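Local coordinates for beta-agarase B (Zobellia galactanivorans, PDB 4ATF), which cleaves beta-1,4 linkages in agarose at random, with retention of anomeric configuration, as a homodimeric glycoside hydrolase of family 16, at residues 73-78 with 84-89; 88-91 with 96-99; 265-270 with 277-282. The protein carries 1 engineered substitution. All blocks are in the same frame, centred on the assembly; numbering follows the deposited sequence.

Contact 1 (73-78 with 84-89); sequences RDRSYV and KMWATR
Thr88 OG1 is gripped side-on by Arg75, with NE 2.9 Å and NH2 3.2 Å from Thr88 OG1. The NE bond is the straighter, at 157° on the hydrogen, and in both the oxygen lies within a few degrees of the guanidinium plane, at its edge. NH1 turns back to Asp74 O, which it meets from above the carbonyl plane. Asp74 OD1 adds a long salt bridge of charge alone.

With its edge held, the guanidinium lays one face on the Trp86 indole, the planes 19° apart and Arg75 NH1 3.4 Å from Trp86 CZ2. The bend at chi2 (-69°) puts Arg75 CD over the middle of the six-membered ring, 3.7 Å from the Trp86 centroid, a CH-pi contact. Tyr77 approaches the same indole obliquely, Tyr77 CE1 lying 3.6 Å from Trp86 CE3, and takes Lys84 CB over one face as a second CH-pi contact.

The backbone is the hairpin of strands 76-79 and 82-89: Tyr77 and Lys84 are an antiparallel hydrogen-bonded pair, Tyr77 N to Lys84 O 2.9 Å, and Trp86 N donates to Arg75 O. Ser76 CB and Met85 CG touch on the other face, 4.0 Å apart. All three guanidinium nitrogens thus have oxygen acceptors within the two segments, which fixes the rotation of the group and holds it flat against the indole.

Contact 2 (88-91 with 96-99); sequences TRKP and INMG
Thr88 and Asn97 form an antiparallel hydrogen-bonded pair in the beta hairpin of strands 82-89 and 96-103, within the beta-sandwich (jelly-roll) fold of family 16. Two backbone bonds define the pair: Thr88 N donates to Asn97 O at 3.0 Å, and Asn97 N to Thr88 O at 2.8 Å, the latter bent to 133° at the hydrogen. Ile96 approaches the same carbonyl, its CG2 3.5 Å from Thr88 O. Thr88 OG1, which is also bonded to Arg75, lies 2.7 Å from a water.

Arg89 follows on the other face, in a non-hydrogen-bonded pair with Ile96. Its CG stands anti to the backbone N (chi1 -161°), and bends at chi2 and chi3 bring the guanidinium back beside Ile96, with Arg89 NH2 3.5 Å from Ile96 CG1. That approach is oblique to the guanidinium plane. The nitrogens find their polar partners outside the pair: NH2 donates to Asp94 O in the turn, while NH1 reaches Pro281 O and makes a salt bridge with Asp283.

Lys90 leaves the strand and lies against the Asn97 amide, its CA 3.5 Å from Asn97 OD1. From there its extended chain leads off to a salt bridge between NZ and Glu70, whose other carboxylate oxygen accepts from Asn97 ND2. One carboxylate thus joins the ends of both side chains to strand 69-71, which runs parallel to strand 96-103. With more acceptors in reach than it has protons, the water beside Thr88 is also placed to donate to Arg89 O and, at 2.7 Å, to Asn97 OD1.

Contact 3 (265-270 with 277-282); sequences TWRSSP and NTYTPT
In the agarose-binding region, Arg267 of the short helix 265-268 packs against Tyr279 of the loop 277-282; Tyr279 and Trp266 both belong to the pocket that holds the bound sugar chain. Tyr279 N donates to Arg267 O at 2.9 Å, reaching it from above the carbonyl plane, 43° out. Next to this bond the side chains meet: Tyr279 CB sits over one face of the guanidinium, toward its rim and 3.5 Å from Arg267 NH2, and the ring plane is turned only 14° from that of the guanidinium. The bend at chi3 (108°) turns the guanidinium so that this face meets Tyr279 CB. Arg267 NH2 donates to Thr123 O, and the charge makes a cation-pi contact with Phe160. Arg267 CG, in turn, lies over the centre of the Trp266 ring.

A water links the two backbones, donating to Trp266 O at 2.8 Å and to Asn277 O at 2.7 Å. Farther along, Pro270 CG rests 3.3 Å from Thr278 OG1, which is hydrogen-bonded to Leu274 O. Ser268 CB meets Thr280 CB at 3.8 Å, and both hydroxyls are bound by the Asp263 carboxylate, one to each oxygen, joining helix and loop through one shared carboxylate.

Two residues separate helix 265-268 from strand 255-262, which carries the substrate-binding Glu262, while the loop runs on to Thr282, the N-cap of helix 283-286.

From the N terminus, contact 1 closes the tight turn between strands 76-79 and 82-89, and contact 2 then closes the turn at 92-95 between strands 82-89 and 96-103. They share Thr88 and Arg89 and follow one another as successive hairpins, neither nested nor crossed; Arg75 CB also packs on the backbone of Met98 and Gly99. Contact 3 comes much later in the chain and closes the loop 271-276 between helix 265-268 and the segment leading to helix 283-286. In space it returns to contact 2: Arg89, shared by contacts 1 and 2, reaches the 277-282 segment, and Ile96 CD1 touches Pro281 CD, tying the hairpin's end to the sugar-binding side.

Contact 1 (73-78 with 84-89)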
loop_
_atom_site.group_PDB
_atom_site.type_symbol
_atom_site.label_atom_id
_atom_site.label_comp_id
_atom_site.label_asym_id
_atom_site.label_seq_id
_atom_site.Cartn_x
_atom_site.Cartn_y
_atom_site.Cartn_z
ATOM N N ARG A 73 17.346 -1.535 -4.048
ATOM C CA ARG A 73 16.999 -1.209 -5.448
ATOM C C ARG A 73 16.887 -2.481 -6.285
ATOM O O ARG A 73 16.014 -2.578 -7.105
ATOM C CB ARG A 73 18.022 -0.252 -6.094
ATOM C CG ARG A 73 17.904 1.151 -5.493
ATOM C CD ARG A 73 18.932 2.094 -6.063
ATOM N NE ARG A 73 18.905 3.411 -5.387
ATOM C CZ ARG A 73 18.001 4.353 -5.585
ATOM N NH1 ARG A 73 17.001 4.163 -6.445
ATOM N NH2 ARG A 73 18.103 5.512 -4.905
ATOM N N ASP A 74 17.765 -3.450 -6.043
ATOM C CA ASP A 74 17.799 -4.649 -6.859
ATOM C C ASP A 74 16.877 -5.814 -6.373
ATOM O O ASP A 74 17.032 -6.969 -6.821
ATOM C CB ASP A 74 19.261 -5.096 -7.007
ATOM C CG ASP A 74 19.854 -5.665 -5.704
ATOM O OD1 ASP A 74 19.200 -5.676 -4.638
ATOM O OD2 ASP A 74 21.017 -6.128 -5.770
ATOM N N ARG A 75 15.885 -5.488 -5.537
ATOM C CA ARG A 75 14.862 -6.478 -5.199
ATOM C C ARG A 75 13.505 -6.165 -5.878
ATOM O O ARG A 75 12.462 -6.756 -5.533
ATOM C CB ARG A 75 14.724 -6.631 -3.652
ATOM C CG ARG A 75 15.887 -7.451 -3.022
ATOM C CD ARG A 75 15.771 -8.916 -3.466
ATOM N NE ARG A 75 16.918 -9.785 -3.102
ATOM C CZ ARG A 75 18.059 -9.876 -3.818
ATOM N NH1 ARG A 75 18.243 -9.171 -4.954
ATOM N NH2 ARG A 75 19.013 -10.703 -3.437
ATOM N N SER A 76 13.502 -5.185 -6.765
ATOM C CA SER A 76 12.347 -4.990 -7.657
ATOM C C SER A 76 12.783 -5.142 -9.117
ATOM O O SER A 76 13.961 -4.886 -9.473
ATOM C CB SER A 76 11.699 -3.594 -7.407
ATOM O OG SER A 76 12.719 -2.589 -7.599
ATOM N N TYR A 77 11.838 -5.584 -9.957
ATOM C CA TYR A 77 12.095 -5.663 -11.411
ATOM C C TYR A 77 10.770 -5.662 -12.183
ATOM O O TYR A 77 9.692 -5.711 -11.573
ATOM C CB TYR A 77 12.928 -6.900 -11.772
ATOM C CG TYR A 77 12.275 -8.230 -11.444
ATOM C CD1 TYR A 77 12.190 -8.668 -10.116
ATOM C CD2 TYR A 77 11.847 -9.099 -12.462
ATOM C CE1 TYR A 77 11.634 -9.986 -9.782
ATOM C CE2 TYR A 77 11.281 -10.421 -12.156
ATOM C CZ TYR A 77 11.181 -10.823 -10.814
ATOM O OH TYR A 77 10.628 -12.010 -10.484
ATOM N N VAL A 78 10.847 -5.584 -13.503
ATOM C CA VAL A 78 9.636 -5.799 -14.303
ATOM C C VAL A 78 9.864 -6.811 -15.386
ATOM O O VAL A 78 10.852 -6.723 -16.120
ATOM C CB VAL A 78 8.783 -4.534 -14.607
ATOM C CG1 VAL A 78 9.285 -3.238 -14.019
ATOM C CG2 VAL A 78 8.017 -4.503 -15.863
ATOM N N LYS A 84 7.354 -6.930 -10.369
ATOM C CA LYS A 84 7.606 -7.931 -9.347
ATOM C C LYS A 84 8.669 -7.480 -8.314
ATOM O O LYS A 84 9.526 -6.686 -8.621
ATOM C CB LYS A 84 8.007 -9.241 -10.002
ATOM C CG LYS A 84 6.896 -9.814 -10.942
ATOM C CD LYS A 84 7.451 -11.066 -11.551
ATOM C CE LYS A 84 6.598 -11.547 -12.729
ATOM N NZ LYS A 84 6.952 -12.925 -13.202
ATOM N N MET A 85 8.613 -8.005 -7.100
ATOM C CA MET A 85 9.423 -7.553 -5.991
ATOM C C MET A 85 9.550 -8.837 -5.150
ATOM O O MET A 85 8.521 -9.487 -4.885
ATOM C CB MET A 85 8.539 -6.541 -5.218
ATOM C CG MET A 85 9.134 -5.324 -4.896
ATOM S SD MET A 85 7.681 -4.413 -4.339
ATOM C CE MET A 85 7.460 -3.565 -5.910
ATOM N N TRP A 86 10.740 -9.216 -4.698
ATOM C CA TRP A 86 10.845 -10.423 -3.870
ATOM C C TRP A 86 11.708 -10.211 -2.641
ATOM O O TRP A 86 12.330 -9.159 -2.507
ATOM C CB TRP A 86 11.332 -11.652 -4.693
ATOM C CG TRP A 86 12.806 -11.820 -4.974
ATOM C CD1 TRP A 86 13.602 -12.836 -4.503
ATOM C CD2 TRP A 86 13.636 -11.041 -5.853
ATOM N NE1 TRP A 86 14.876 -12.723 -4.996
ATOM C CE2 TRP A 86 14.943 -11.633 -5.825
ATOM C CE3 TRP A 86 13.424 -9.902 -6.633
ATOM C CZ2 TRP A 86 16.028 -11.127 -6.559
ATOM C CZ3 TRP A 86 14.515 -9.383 -7.388
ATOM C CH2 TRP A 86 15.793 -10.016 -7.350
ATOM N N ALA A 87 11.781 -11.212 -1.766
ATOM C CA ALA A 87 12.459 -11.057 -0.465
ATOM C C ALA A 87 13.605 -12.111 -0.251
ATOM O O ALA A 87 13.375 -13.292 -0.486
ATOM C CB ALA A 87 11.409 -11.214 0.670
ATOM N N THR A 88 14.782 -11.707 0.229
ATOM C CA THR A 88 15.851 -12.677 0.555
ATOM C C THR A 88 16.488 -12.260 1.883
ATOM O O THR A 88 16.577 -11.042 2.164
ATOM C CB THR A 88 16.926 -12.748 -0.545
ATOM O OG1 THR A 88 17.431 -11.416 -0.801
ATOM C CG2 THR A 88 16.318 -13.366 -1.836
ATOM N N ARG A 89 16.898 -13.232 2.697
ATOM C CA ARG A 89 17.648 -12.925 3.942
ATOM C C ARG A 89 18.944 -12.152 3.648
ATOM O O ARG A 89 19.730 -12.493 2.732
ATOM C CB ARG A 89 17.995 -14.215 4.701
ATOM C CG ARG A 89 18.356 -13.985 6.181
ATOM C CD ARG A 89 17.397 -14.919 6.968
ATOM N NE ARG A 89 16.480 -14.075 7.566
ATOM C CZ ARG A 89 15.267 -14.346 8.060
ATOM N NH1 ARG A 89 14.606 -15.538 8.057
ATOM N NH2 ARG A 89 14.699 -13.293 8.568
#

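Contact 2 (88-91 with 96-99)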
loop_
_atom_site.group_PDB
_atom_site.type_symbol
_atom_site.label_atom_id
_atom_site.label_comp_id
_atom_site.label_asym_id
_atom_site.label_seq_id
_atom_site.Cartn_x
_atom_site.Cartn_y
_atom_site.Cartn_z
ATOM N N THR A 88 14.782 -11.707 0.229
ATOM C CA THR A 88 15.851 -12.677 0.555
ATOM C C THR A 88 16.488 -12.260 1.883
ATOM O O THR A 88 16.577 -11.042 2.164
ATOM C CB THR A 88 16.926 -12.748 -0.545
ATOM O OG1 THR A 88 17.431 -11.416 -0.801
ATOM C CG2 THR A 88 16.318 -13.366 -1.836
ATOM N N ARG A 89 16.898 -13.232 2.697
ATOM C CA ARG A 89 17.648 -12.925 3.942
ATOM C C ARG A 89 18.944 -12.152 3.648
ATOM O O ARG A 89 19.730 -12.493 2.732
ATOM C CB ARG A 89 17.995 -14.215 4.701
ATOM C CG ARG A 89 18.356 -13.985 6.181
ATOM C CD ARG A 89 17.397 -14.919 6.968
ATOM N NE ARG A 89 16.480 -14.075 7.566
ATOM C CZ ARG A 89 15.267 -14.346 8.060
ATOM N NH1 ARG A 89 14.606 -15.538 8.057
ATOM N NH2 ARG A 89 14.699 -13.293 8.568
ATOM N N LYS A 90 19.154 -11.070 4.389
ATOM C CA LYS A 90 20.417 -10.341 4.280
ATOM C C LYS A 90 21.533 -11.230 4.802
ATOM O O LYS A 90 21.421 -11.808 5.889
ATOM C CB LYS A 90 20.356 -9.017 5.058
ATOM C CG LYS A 90 21.657 -8.199 5.031
ATOM C CD LYS A 90 21.462 -6.861 5.757
ATOM C CE LYS A 90 22.801 -6.074 5.845
ATOM N NZ LYS A 90 22.591 -4.765 6.557
ATOM N N PRO A 91 22.625 -11.397 4.026
ATOM C CA PRO A 91 23.649 -12.342 4.545
ATOM C C PRO A 91 24.180 -11.898 5.922
ATOM O O PRO A 91 24.429 -10.692 6.121
ATOM C CB PRO A 91 24.771 -12.259 3.486
ATOM C CG PRO A 91 24.015 -11.830 2.189
ATOM C CD PRO A 91 22.926 -10.877 2.680
ATOM N N ILE A 96 15.715 -8.750 6.218
ATOM C CA ILE A 96 15.271 -9.289 4.960
ATOM C C ILE A 96 15.313 -8.169 3.915
ATOM O O ILE A 96 14.648 -7.143 4.068
ATOM C CB ILE A 96 13.836 -9.841 5.062
ATOM C CG1 ILE A 96 13.762 -10.853 6.223
ATOM C CG2 ILE A 96 13.428 -10.518 3.716
ATOM C CD1 ILE A 96 12.285 -11.199 6.666
ATOM N N ASN A 97 16.119 -8.350 2.882
ATOM C CA ASN A 97 16.127 -7.431 1.738
ATOM C C ASN A 97 14.900 -7.622 0.828
ATOM O O ASN A 97 14.551 -8.769 0.450
ATOM C CB ASN A 97 17.404 -7.669 0.899
ATOM C CG ASN A 97 18.700 -7.349 1.644
ATOM O OD1 ASN A 97 19.662 -8.139 1.611
ATOM N ND2 ASN A 97 18.769 -6.160 2.278
ATOM N N MET A 98 14.235 -6.540 0.421
ATOM C CA MET A 98 12.984 -6.706 -0.375
ATOM C C MET A 98 12.834 -5.371 -1.116
ATOM O O MET A 98 13.651 -4.405 -0.913
ATOM C CB MET A 98 11.764 -7.072 0.518
ATOM C CG MET A 98 11.359 -6.017 1.515
ATOM S SD MET A 98 10.220 -6.669 2.806
ATOM C CE MET A 98 11.180 -7.876 3.717
ATOM N N GLY A 99 11.860 -5.312 -1.997
ATOM C CA GLY A 99 11.707 -4.173 -2.908
ATOM C C GLY A 99 10.824 -3.028 -2.407
ATOM O O GLY A 99 9.929 -3.232 -1.561
HETATM O O HOH W 1 19.649 -10.664 0.556
#

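Contact 3 (265-270 with 277-282)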
loop_
_atom_site.group_PDB
_atom_site.type_symbol
_atom_site.label_atom_id
_atom_site.label_comp_id
_atom_site.label_asym_id
_atom_site.label_seq_id
_atom_site.Cartn_x
_atom_site.Cartn_y
_atom_site.Cartn_z
ATOM N N THR A 265 7.347 -4.287 12.623
ATOM C CA THR A 265 7.710 -4.611 14.019
ATOM C C THR A 265 6.573 -5.284 14.831
ATOM O O THR A 265 6.793 -6.220 15.609
ATOM C CB THR A 265 8.227 -3.366 14.799
ATOM O OG1 THR A 265 9.298 -2.795 14.053
ATOM C CG2 THR A 265 8.790 -3.796 16.207
ATOM N N TRP A 266 5.340 -4.851 14.640
ATOM C CA TRP A 266 4.261 -5.457 15.451
ATOM C C TRP A 266 4.057 -6.970 15.127
ATOM O O TRP A 266 3.410 -7.689 15.919
ATOM C CB TRP A 266 2.937 -4.678 15.282
ATOM C CG TRP A 266 2.228 -4.788 13.932
ATOM C CD1 TRP A 266 2.511 -4.092 12.801
ATOM C CD2 TRP A 266 1.124 -5.657 13.592
ATOM N NE1 TRP A 266 1.655 -4.476 11.741
ATOM C CE2 TRP A 266 0.783 -5.409 12.216
ATOM C CE3 TRP A 266 0.377 -6.594 14.309
ATOM C CZ2 TRP A 266 -0.252 -6.049 11.568
ATOM C CZ3 TRP A 266 -0.681 -7.263 13.644
ATOM C CH2 TRP A 266 -0.982 -6.984 12.278
ATOM N N ARG A 267 4.617 -7.406 13.973
ATOM C CA ARG A 267 4.514 -8.801 13.464
ATOM C C ARG A 267 5.775 -9.566 13.830
ATOM O O ARG A 267 5.662 -10.653 14.379
ATOM C CB ARG A 267 4.321 -8.882 11.912
ATOM C CG ARG A 267 3.090 -8.211 11.217
ATOM C CD ARG A 267 2.962 -8.868 9.755
ATOM N NE ARG A 267 1.862 -9.571 10.099
ATOM C CZ ARG A 267 1.343 -10.714 9.770
ATOM N NH1 ARG A 267 0.241 -10.822 10.465
ATOM N NH2 ARG A 267 1.731 -11.642 8.852
ATOM N N SER A 268 6.965 -9.041 13.513
ATOM C CA SER A 268 8.252 -9.764 13.867
ATOM C C SER A 268 8.733 -9.636 15.308
ATOM O O SER A 268 9.481 -10.496 15.797
ATOM C CB SER A 268 9.391 -9.376 12.897
ATOM O OG SER A 268 9.637 -7.969 12.934
ATOM N N SER A 269 8.328 -8.572 16.002
ATOM C CA SER A 269 8.666 -8.421 17.445
ATOM C C SER A 269 7.402 -8.028 18.182
ATOM O O SER A 269 7.334 -6.891 18.649
ATOM C CB SER A 269 9.645 -7.262 17.673
ATOM O OG SER A 269 10.891 -7.586 17.125
ATOM N N PRO A 270 6.412 -8.912 18.261
ATOM C CA PRO A 270 5.143 -8.534 18.870
ATOM C C PRO A 270 5.269 -8.099 20.331
ATOM O O PRO A 270 6.116 -8.624 21.072
ATOM C CB PRO A 270 4.344 -9.817 18.793
ATOM C CG PRO A 270 5.395 -10.864 18.857
ATOM C CD PRO A 270 6.453 -10.349 17.973
ATOM N N ASN A 277 2.558 -15.223 18.463
ATOM C CA ASN A 277 1.987 -14.042 17.803
ATOM C C ASN A 277 3.088 -13.430 16.910
ATOM O O ASN A 277 2.987 -12.248 16.521
ATOM C CB ASN A 277 1.572 -12.911 18.807
ATOM C CG ASN A 277 0.433 -13.303 19.725
ATOM O OD1 ASN A 277 0.522 -13.102 20.931
ATOM N ND2 ASN A 277 -0.631 -13.867 19.167
ATOM N N THR A 278 4.149 -14.217 16.651
ATOM C CA THR A 278 5.303 -13.737 15.851
ATOM C C THR A 278 5.192 -14.234 14.420
ATOM O O THR A 278 5.252 -15.449 14.167
ATOM C CB THR A 278 6.641 -14.197 16.471
ATOM O OG1 THR A 278 6.714 -13.656 17.782
ATOM C CG2 THR A 278 7.816 -13.673 15.673
ATOM N N TYR A 279 4.940 -13.310 13.516
ATOM C CA TYR A 279 4.632 -13.666 12.080
ATOM C C TYR A 279 5.666 -13.028 11.152
ATOM O O TYR A 279 5.523 -11.862 10.723
ATOM C CB TYR A 279 3.251 -13.164 11.669
ATOM C CG TYR A 279 2.113 -13.641 12.567
ATOM C CD1 TYR A 279 1.662 -14.980 12.494
ATOM C CD2 TYR A 279 1.441 -12.755 13.441
ATOM C CE1 TYR A 279 0.604 -15.441 13.281
ATOM C CE2 TYR A 279 0.355 -13.205 14.247
ATOM C CZ TYR A 279 -0.050 -14.560 14.143
ATOM O OH TYR A 279 -1.105 -15.097 14.896
ATOM N N THR A 280 6.676 -13.809 10.805
ATOM C CA THR A 280 7.729 -13.295 9.921
ATOM C C THR A 280 8.373 -14.546 9.232
ATOM O O THR A 280 8.361 -15.638 9.821
ATOM C CB THR A 280 8.789 -12.483 10.766
ATOM O OG1 THR A 280 9.738 -11.830 9.904
ATOM C CG2 THR A 280 9.500 -13.422 11.807
ATOM N N PRO A 281 8.874 -14.399 7.977
ATOM C CA PRO A 281 9.336 -15.607 7.260
ATOM C C PRO A 281 10.525 -16.278 7.948
ATOM O O PRO A 281 11.425 -15.600 8.466
ATOM C CB PRO A 281 9.777 -15.066 5.891
ATOM C CG PRO A 281 9.059 -13.760 5.721
ATOM C CD PRO A 281 8.939 -13.186 7.134
ATOM N N THR A 282 10.507 -17.590 8.012
ATOM C CA THR A 282 11.697 -18.348 8.441
ATOM C C THR A 282 12.592 -18.538 7.191
ATOM O O THR A 282 12.141 -18.263 6.057
ATOM C CB THR A 282 11.291 -19.765 8.950
ATOM O OG1 THR A 282 10.658 -20.450 7.868
ATOM C CG2 THR A 282 10.281 -19.677 10.165
HETATM O O HOH W 2 1.740 -9.977 15.640
#